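Local coordinates for protein minor fimbrium tip subunit Mfa3 (Porphyromonas gingivalis ATCC 33277, PDB 5NF4) that forms part of the tip of the minor fimbriae, filamentous pili that mediate biofilm formation and adhesion to host cells and other oral bacteria, at residues A[64-76]-A[151-163]. Residues are numbered along the deposited sequence; the frame is centred on the assembly and turned at random.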
ATOM      1  N   ASP A  64      13.982   6.178  -6.008  1.00 83.79           N
ATOM      2  CA  ASP A  64      13.745   4.849  -5.467  1.00 68.13           C
ATOM      3  C   ASP A  64      13.444   4.878  -3.973  1.00 52.54           C
ATOM      4  O   ASP A  64      13.470   3.832  -3.331  1.00 50.94           O
ATOM      5  CB  ASP A  64      14.948   3.924  -5.715  1.00 79.57           C
ATOM      6  CG  ASP A  64      16.140   4.235  -4.809  1.00 80.43           C
ATOM      7  OD1 ASP A  64      16.261   5.384  -4.332  1.00 82.24           O
ATOM      8  OD2 ASP A  64      16.975   3.329  -4.590  1.00 93.91           O
ATOM      9  N   PHE A  65      13.140   6.054  -3.419  1.00 51.34           N
ATOM     10  CA  PHE A  65      12.706   6.121  -2.024  1.00 46.30           C
ATOM     11  C   PHE A  65      11.482   5.212  -1.785  1.00 44.74           C
ATOM     12  O   PHE A  65      11.322   4.633  -0.691  1.00 41.81           O
ATOM     13  CB  PHE A  65      12.384   7.577  -1.625  1.00 48.98           C
ATOM     14  CG  PHE A  65      13.593   8.508  -1.579  1.00 55.20           C
ATOM     15  CD1 PHE A  65      14.877   8.017  -1.374  1.00 63.12           C
ATOM     16  CD2 PHE A  65      13.423   9.884  -1.723  1.00 55.41           C
ATOM     17  CE1 PHE A  65      15.974   8.881  -1.330  1.00 65.69           C
ATOM     18  CE2 PHE A  65      14.510  10.757  -1.680  1.00 61.49           C
ATOM     19  CZ  PHE A  65      15.787  10.255  -1.484  1.00 61.21           C
ATOM     20  N   GLU A  66      10.637   5.059  -2.812  1.00 48.96           N
ATOM     21  CA  GLU A  66       9.406   4.248  -2.717  1.00 45.63           C
ATOM     22  C   GLU A  66       9.723   2.772  -2.480  1.00 43.96           C
ATOM     23  O   GLU A  66       8.870   2.014  -2.027  1.00 43.96           O
ATOM     24  CB  GLU A  66       8.553   4.324  -4.001  1.00 49.79           C
ATOM     25  CG  GLU A  66       8.136   5.702  -4.493  1.00 56.21           C
ATOM     26  CD  GLU A  66       7.342   5.628  -5.812  1.00 54.07           C
ATOM     27  OE1 GLU A  66       6.663   6.608  -6.160  1.00 52.33           O
ATOM     28  OE2 GLU A  66       7.418   4.607  -6.531  1.00 58.67           O
ATOM     29  N   ASP A  67      10.930   2.370  -2.847  1.00 43.08           N
ATOM     30  CA  ASP A  67      11.301   0.950  -2.825  1.00 45.42           C
ATOM     31  C   ASP A  67      12.199   0.559  -1.659  1.00 50.86           C
ATOM     32  O   ASP A  67      12.552  -0.610  -1.507  1.00 49.25           O
ATOM     33  CB  ASP A  67      12.017   0.609  -4.136  1.00 56.73           C
ATOM     34  CG  ASP A  67      11.204   0.977  -5.353  1.00 57.34           C
ATOM     35  OD1 ASP A  67       9.960   0.886  -5.284  1.00 54.02           O
ATOM     36  OD2 ASP A  67      11.799   1.360  -6.377  1.00 61.59           O
ATOM     37  N   ARG A  68      12.611   1.533  -0.862  1.00 44.96           N
ATOM     38  CA  ARG A  68      13.647   1.279   0.132  1.00 45.84           C
ATOM     39  C   ARG A  68      13.083   0.549   1.320  1.00 43.21           C
ATOM     40  O   ARG A  68      12.020   0.897   1.827  1.00 40.45           O
ATOM     41  CB  ARG A  68      14.297   2.583   0.588  1.00 48.12           C
ATOM     42  CG  ARG A  68      15.404   3.057  -0.326  1.00 55.98           C
ATOM     43  CD  ARG A  68      16.063   4.326   0.178  1.00 67.47           C
ATOM     44  NE  ARG A  68      16.926   4.922  -0.843  1.00 75.36           N
ATOM     45  CZ  ARG A  68      17.838   5.859  -0.609  1.00 75.86           C
ATOM     46  NH1 ARG A  68      18.038   6.315   0.624  1.00 72.72           N
ATOM     47  NH2 ARG A  68      18.567   6.329  -1.613  1.00 78.66           N
ATOM     48  N   VAL A  69      13.802  -0.488   1.740  1.00 41.03           N
ATOM     49  CA  VAL A  69      13.459  -1.219   2.932  1.00 40.26           C
ATOM     50  C   VAL A  69      14.567  -0.968   3.943  1.00 48.87           C
ATOM     51  O   VAL A  69      15.635  -1.569   3.859  1.00 51.72           O
ATOM     52  CB  VAL A  69      13.315  -2.729   2.666  1.00 39.37           C
ATOM     53  CG1 VAL A  69      12.840  -3.430   3.932  1.00 37.88           C
ATOM     54  CG2 VAL A  69      12.344  -2.982   1.505  1.00 44.43           C
ATOM     55  N   HIS A  70      14.264  -0.112   4.913  1.00 39.30           N
ATOM     56  CA  HIS A  70      15.215   0.348   5.930  1.00 41.53           C
ATOM     57  C   HIS A  70      15.358  -0.614   7.098  1.00 41.24           C
ATOM     58  O   HIS A  70      16.418  -0.721   7.700  1.00 45.16           O
ATOM     59  CB  HIS A  70      14.762   1.704   6.468  1.00 45.03           C
ATOM     60  CG  HIS A  70      14.811   2.789   5.443  1.00 47.52           C
ATOM     61  ND1 HIS A  70      13.732   3.108   4.647  1.00 47.68           N
ATOM     62  CD2 HIS A  70      15.823   3.601   5.059  1.00 51.68           C
ATOM     63  CE1 HIS A  70      14.077   4.090   3.832  1.00 46.75           C
ATOM     64  NE2 HIS A  70      15.342   4.403   4.057  1.00 50.11           N
ATOM     65  N   SER A  71      14.261  -1.265   7.433  1.00 40.70           N
ATOM     66  CA  SER A  71      14.266  -2.314   8.441  1.00 42.23           C
ATOM     67  C   SER A  71      13.289  -3.389   8.043  1.00 37.98           C
ATOM     68  O   SER A  71      12.311  -3.128   7.356  1.00 36.42           O
ATOM     69  CB  SER A  71      13.906  -1.767   9.819  1.00 45.12           C
ATOM     70  OG  SER A  71      12.539  -1.383   9.858  1.00 44.98           O
ATOM     71  N   LEU A  72      13.549  -4.608   8.496  1.00 37.78           N
ATOM     72  CA  LEU A  72      12.696  -5.734   8.188  1.00 36.08           C
ATOM     73  C   LEU A  72      12.681  -6.718   9.349  1.00 36.28           C
ATOM     74  O   LEU A  72      13.725  -7.257   9.705  1.00 38.45           O
ATOM     75  CB  LEU A  72      13.191  -6.437   6.917  1.00 37.49           C
ATOM     76  CG  LEU A  72      12.397  -7.682   6.513  1.00 36.84           C
ATOM     77  CD1 LEU A  72      10.968  -7.302   6.131  1.00 34.64           C
ATOM     78  CD2 LEU A  72      13.110  -8.435   5.399  1.00 42.49           C
ATOM     79  N   ALA A  73      11.509  -6.947   9.916  1.00 34.81           N
ATOM     80  CA  ALA A  73      11.333  -7.964  10.948  1.00 35.00           C
ATOM     81  C   ALA A  73      10.656  -9.176  10.358  1.00 34.29           C
ATOM     82  O   ALA A  73       9.713  -9.063   9.580  1.00 34.30           O
ATOM     83  CB  ALA A  73      10.522  -7.441  12.107  1.00 35.02           C
ATOM     84  N   MET A  74      11.168 -10.351  10.715  1.00 33.37           N
ATOM     85  CA  MET A  74      10.546 -11.593  10.338  1.00 31.36           C
ATOM     86  C   MET A  74      10.211 -12.304  11.636  1.00 33.57           C
ATOM     87  O   MET A  74      11.095 -12.427  12.494  1.00 35.36           O
ATOM     88  CB  MET A  74      11.483 -12.474   9.489  1.00 32.10           C
ATOM     89  CG  MET A  74      10.779 -13.758   9.033  1.00 31.25           C
ATOM     90  SD  MET A  74      11.893 -14.962   8.269  1.00 36.86           S
ATOM     91  CE  MET A  74      12.818 -15.382   9.747  1.00 36.65           C
ATOM     92  N   LEU A  75       8.975 -12.760  11.763  1.00 32.06           N
ATOM     93  CA  LEU A  75       8.550 -13.540  12.929  1.00 33.67           C
ATOM     94  C   LEU A  75       7.832 -14.793  12.418  1.00 32.90           C
ATOM     95  O   LEU A  75       6.963 -14.732  11.534  1.00 32.77           O
ATOM     96  CB  LEU A  75       7.658 -12.715  13.861  1.00 33.22           C
ATOM     97  CG  LEU A  75       8.291 -11.465  14.473  1.00 36.07           C
ATOM     98  CD1 LEU A  75       7.972 -10.261  13.601  1.00 37.90           C
ATOM     99  CD2 LEU A  75       7.826 -11.235  15.934  1.00 33.58           C
ATOM    100  N   VAL A  76       8.216 -15.936  12.986  1.00 33.22           N
ATOM    101  CA  VAL A  76       7.783 -17.242  12.505  1.00 32.37           C
ATOM    102  C   VAL A  76       7.127 -17.996  13.654  1.00 30.67           C
ATOM    103  O   VAL A  76       7.654 -18.018  14.786  1.00 31.59           O
ATOM    104  CB  VAL A  76       8.972 -18.068  11.947  1.00 31.35           C
ATOM    105  CG1 VAL A  76       8.405 -19.279  11.195  1.00 31.68           C
ATOM    106  CG2 VAL A  76       9.866 -17.205  11.051  1.00 34.65           C
ATOM    107  N   HIS A 151       2.849  12.373   0.777  1.00 33.68           N
ATOM    108  CA  HIS A 151       3.582  13.077  -0.243  1.00 35.85           C
ATOM    109  C   HIS A 151       4.713  12.279  -0.862  1.00 36.57           C
ATOM    110  O   HIS A 151       4.925  12.330  -2.066  1.00 38.12           O
ATOM    111  CB  HIS A 151       4.194  14.359   0.322  1.00 40.26           C
ATOM    112  CG  HIS A 151       3.193  15.339   0.831  1.00 46.36           C
ATOM    113  ND1 HIS A 151       2.420  16.115  -0.007  1.00 46.48           N
ATOM    114  CD2 HIS A 151       2.844  15.682   2.093  1.00 53.74           C
ATOM    115  CE1 HIS A 151       1.643  16.898   0.720  1.00 45.36           C
ATOM    116  NE2 HIS A 151       1.871  16.646   1.994  1.00 47.18           N
ATOM    117  N   ASN A 152       5.478  11.593  -0.027  1.00 37.81           N
ATOM    118  CA  ASN A 152       6.623  10.823  -0.520  1.00 41.14           C
ATOM    119  C   ASN A 152       7.278  10.054   0.594  1.00 42.28           C
ATOM    120  O   ASN A 152       7.143  10.392   1.756  1.00 41.90           O
ATOM    121  CB  ASN A 152       7.675  11.739  -1.188  1.00 45.24           C
ATOM    122  CG  ASN A 152       8.013  12.943  -0.337  1.00 58.18           C
ATOM    123  OD1 ASN A 152       7.466  14.020  -0.538  1.00 70.33           O
ATOM    124  ND2 ASN A 152       8.901  12.761   0.627  1.00 57.56           N
ATOM    125  N   ALA A 153       7.985   8.998   0.217  1.00 41.38           N
ATOM    126  CA  ALA A 153       8.947   8.377   1.094  1.00 41.15           C
ATOM    127  C   ALA A 153      10.191   9.234   1.016  1.00 44.75           C
ATOM    128  O   ALA A 153      10.362   9.986   0.062  1.00 47.66           O
ATOM    129  CB  ALA A 153       9.235   6.933   0.669  1.00 42.24           C
ATOM    130  N   THR A 154      11.057   9.129   2.010  1.00 48.52           N
ATOM    131  CA  THR A 154      12.258   9.947   2.041  1.00 50.35           C
ATOM    132  C   THR A 154      13.452   9.038   2.130  1.00 49.77           C
ATOM    133  O   THR A 154      13.316   7.815   2.220  1.00 49.95           O
ATOM    134  CB  THR A 154      12.276  10.887   3.232  1.00 51.14           C
ATOM    135  OG1 THR A 154      12.421  10.102   4.419  1.00 48.44           O
ATOM    136  CG2 THR A 154      10.981  11.712   3.296  1.00 55.11           C
ATOM    137  N   ASN A 155      14.631   9.640   2.146  1.00 53.61           N
ATOM    138  CA  ASN A 155      15.854   8.863   2.193  1.00 57.18           C
ATOM    139  C   ASN A 155      15.928   7.980   3.444  1.00 53.98           C
ATOM    140  O   ASN A 155      16.438   6.862   3.382  1.00 58.60           O
ATOM    141  CB  ASN A 155      17.070   9.800   2.107  1.00 69.86           C
ATOM    142  CG  ASN A 155      17.061  10.867   3.174  1.00 83.99           C
ATOM    143  OD1 ASN A 155      16.003  11.324   3.614  1.00 89.05           O
ATOM    144  ND2 ASN A 155      18.251  11.279   3.596  1.00 97.50           N
ATOM    145  N   ASN A 156      15.382   8.453   4.565  1.00 55.55           N
ATOM    146  CA  ASN A 156      15.462   7.707   5.835  1.00 53.49           C
ATOM    147  C   ASN A 156      14.118   7.239   6.400  1.00 55.47           C
ATOM    148  O   ASN A 156      14.061   6.648   7.482  1.00 55.14           O
ATOM    149  CB  ASN A 156      16.160   8.567   6.876  1.00 66.25           C
ATOM    150  CG  ASN A 156      17.519   9.035   6.406  1.00 91.53           C
ATOM    151  OD1 ASN A 156      18.262   8.279   5.778  1.00 91.95           O
ATOM    152  ND2 ASN A 156      17.841  10.292   6.680  1.00106.75           N
ATOM    153  N   ASN A 157      13.037   7.491   5.676  1.00 50.63           N
ATOM    154  CA  ASN A 157      11.710   7.118   6.167  1.00 40.91           C
ATOM    155  C   ASN A 157      10.887   6.468   5.069  1.00 37.30           C
ATOM    156  O   ASN A 157      10.246   7.165   4.280  1.00 40.35           O
ATOM    157  CB  ASN A 157      11.014   8.374   6.708  1.00 43.21           C
ATOM    158  CG  ASN A 157       9.726   8.074   7.425  1.00 46.15           C
ATOM    159  OD1 ASN A 157       9.305   6.929   7.519  1.00 40.68           O
ATOM    160  ND2 ASN A 157       9.086   9.122   7.934  1.00 46.57           N
ATOM    161  N   GLY A 158      10.946   5.144   4.989  1.00 39.03           N
ATOM    162  CA  GLY A 158      10.277   4.424   3.929  1.00 39.47           C
ATOM    163  C   GLY A 158       8.843   4.129   4.269  1.00 34.14           C
ATOM    164  O   GLY A 158       8.427   4.235   5.440  1.00 35.83           O
ATOM    165  N   PHE A 159       8.081   3.715   3.258  1.00 33.83           N
ATOM    166  CA  PHE A 159       6.685   3.295   3.443  1.00 32.16           C
ATOM    167  C   PHE A 159       6.612   2.010   4.239  1.00 32.16           C
ATOM    168  O   PHE A 159       7.375   1.094   3.964  1.00 32.39           O
ATOM    169  CB  PHE A 159       5.993   3.044   2.088  1.00 33.88           C
ATOM    170  CG  PHE A 159       5.811   4.249   1.240  1.00 34.51           C
ATOM    171  CD1 PHE A 159       5.170   5.385   1.724  1.00 35.81           C
ATOM    172  CD2 PHE A 159       6.206   4.222  -0.082  1.00 33.94           C
ATOM    173  CE1 PHE A 159       4.993   6.491   0.908  1.00 34.63           C
ATOM    174  CE2 PHE A 159       6.030   5.297  -0.888  1.00 37.61           C
ATOM    175  CZ  PHE A 159       5.416   6.452  -0.390  1.00 35.34           C
ATOM    176  N   PRO A 160       5.680   1.896   5.203  1.00 33.58           N
ATOM    177  CA  PRO A 160       5.446   0.573   5.797  1.00 31.75           C
ATOM    178  C   PRO A 160       5.093  -0.462   4.758  1.00 31.52           C
ATOM    179  O   PRO A 160       4.373  -0.172   3.798  1.00 30.73           O
ATOM    180  CB  PRO A 160       4.269   0.799   6.757  1.00 31.78           C
ATOM    181  CG  PRO A 160       4.329   2.290   7.084  1.00 32.72           C
ATOM    182  CD  PRO A 160       4.824   2.939   5.800  1.00 35.05           C
ATOM    183  N   MET A 161       5.628  -1.674   4.936  1.00 30.04           N
ATOM    184  CA  MET A 161       5.344  -2.791   4.032  1.00 32.30           C
ATOM    185  C   MET A 161       5.173  -4.063   4.849  1.00 31.44           C
ATOM    186  O   MET A 161       5.647  -4.157   5.983  1.00 31.07           O
ATOM    187  CB  MET A 161       6.451  -2.993   3.008  1.00 32.29           C
ATOM    188  CG  MET A 161       7.007  -1.746   2.427  1.00 34.55           C
ATOM    189  SD  MET A 161       8.234  -2.188   1.192  1.00 38.16           S
ATOM    190  CE  MET A 161       8.850  -0.567   0.727  1.00 40.44           C
ATOM    191  N   SER A 162       4.445  -5.020   4.296  1.00 31.80           N
ATOM    192  CA  SER A 162       4.345  -6.307   4.958  1.00 30.87           C
ATOM    193  C   SER A 162       4.027  -7.430   4.020  1.00 32.73           C
ATOM    194  O   SER A 162       3.628  -7.233   2.861  1.00 32.41           O
ATOM    195  CB  SER A 162       3.267  -6.236   6.020  1.00 35.39           C
ATOM    196  OG  SER A 162       2.029  -5.988   5.372  1.00 35.66           O
ATOM    197  N   ARG A 163       4.187  -8.638   4.538  1.00 31.53           N
ATOM    198  CA  ARG A 163       3.686  -9.795   3.835  1.00 34.08           C
ATOM    199  C   ARG A 163       3.577 -10.919   4.841  1.00 34.32           C
ATOM    200  O   ARG A 163       4.368 -10.981   5.776  1.00 35.13           O
ATOM    201  CB  ARG A 163       4.604 -10.162   2.676  1.00 36.56           C
ATOM    202  CG  ARG A 163       4.003 -11.152   1.689  1.00 38.09           C
ATOM    203  CD  ARG A 163       2.952 -10.545   0.804  1.00 41.90           C
ATOM    204  NE  ARG A 163       2.362 -11.614   0.021  1.00 55.48           N
ATOM    205  CZ  ARG A 163       2.731 -11.960  -1.204  1.00 62.86           C
ATOM    206  NH1 ARG A 163       3.669 -11.281  -1.855  1.00 54.83           N
ATOM    207  NH2 ARG A 163       2.135 -12.991  -1.787  1.00 62.19           N
TER
HETATM  208  O   HOH W   1       9.902   2.863   1.097  1.00 37.11           O
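Arg-68 and His-70 both donate to one backbone oxygen, Asn-155 O, in the turn 154-157. The bond from His-70 NE2 is the shorter, 2.8 Å to Asn-155 O, and comes from above the carbonyl plane; Arg-68 NH1 lies 3.2 Å from Asn-155 O, in that plane on a lone pair, though its N-H is well off line (136°). Arg-68 gets there on a chain extended from CG to NE, and its NE also forms a salt bridge with Asp-64 in a poorly ordered end.

One water bridges the backbones, donating to Phe-65 O and Arg-68 O and accepting from Phe-159 N. Nearby, Asn-118 spans both segments, its ND2 bonding to Arg-68 O and Phe-159 O.

The van der Waals packing starts with Phe-65. Its ring lies against the Thr-154/Asn-155 peptide, Asn-155 N 3.7 Å above the ring centre, while Phe-65 CE1 sits over the Arg-68 guanidinium. Ala-153 CB touches Phe-65 O, 3.4 Å away, and also sits over the Phe-159 ring face. Met-161, extended beyond CG (chi2 -177°), puts CE 3.7 Å from Arg-68 O, with SD against Val-69 CG2.

The loops leading into strands 71-78 and 161-170, which both pair with strand 109-117, thus meet at an unevenly served residue: Asn-155 O takes two donors, probably steadying the turn beyond its own Thr-154 N to Asn-157 O bond, while Asn-155 N, under the Phe-65 ring, has no hydrogen-bond partner in the model.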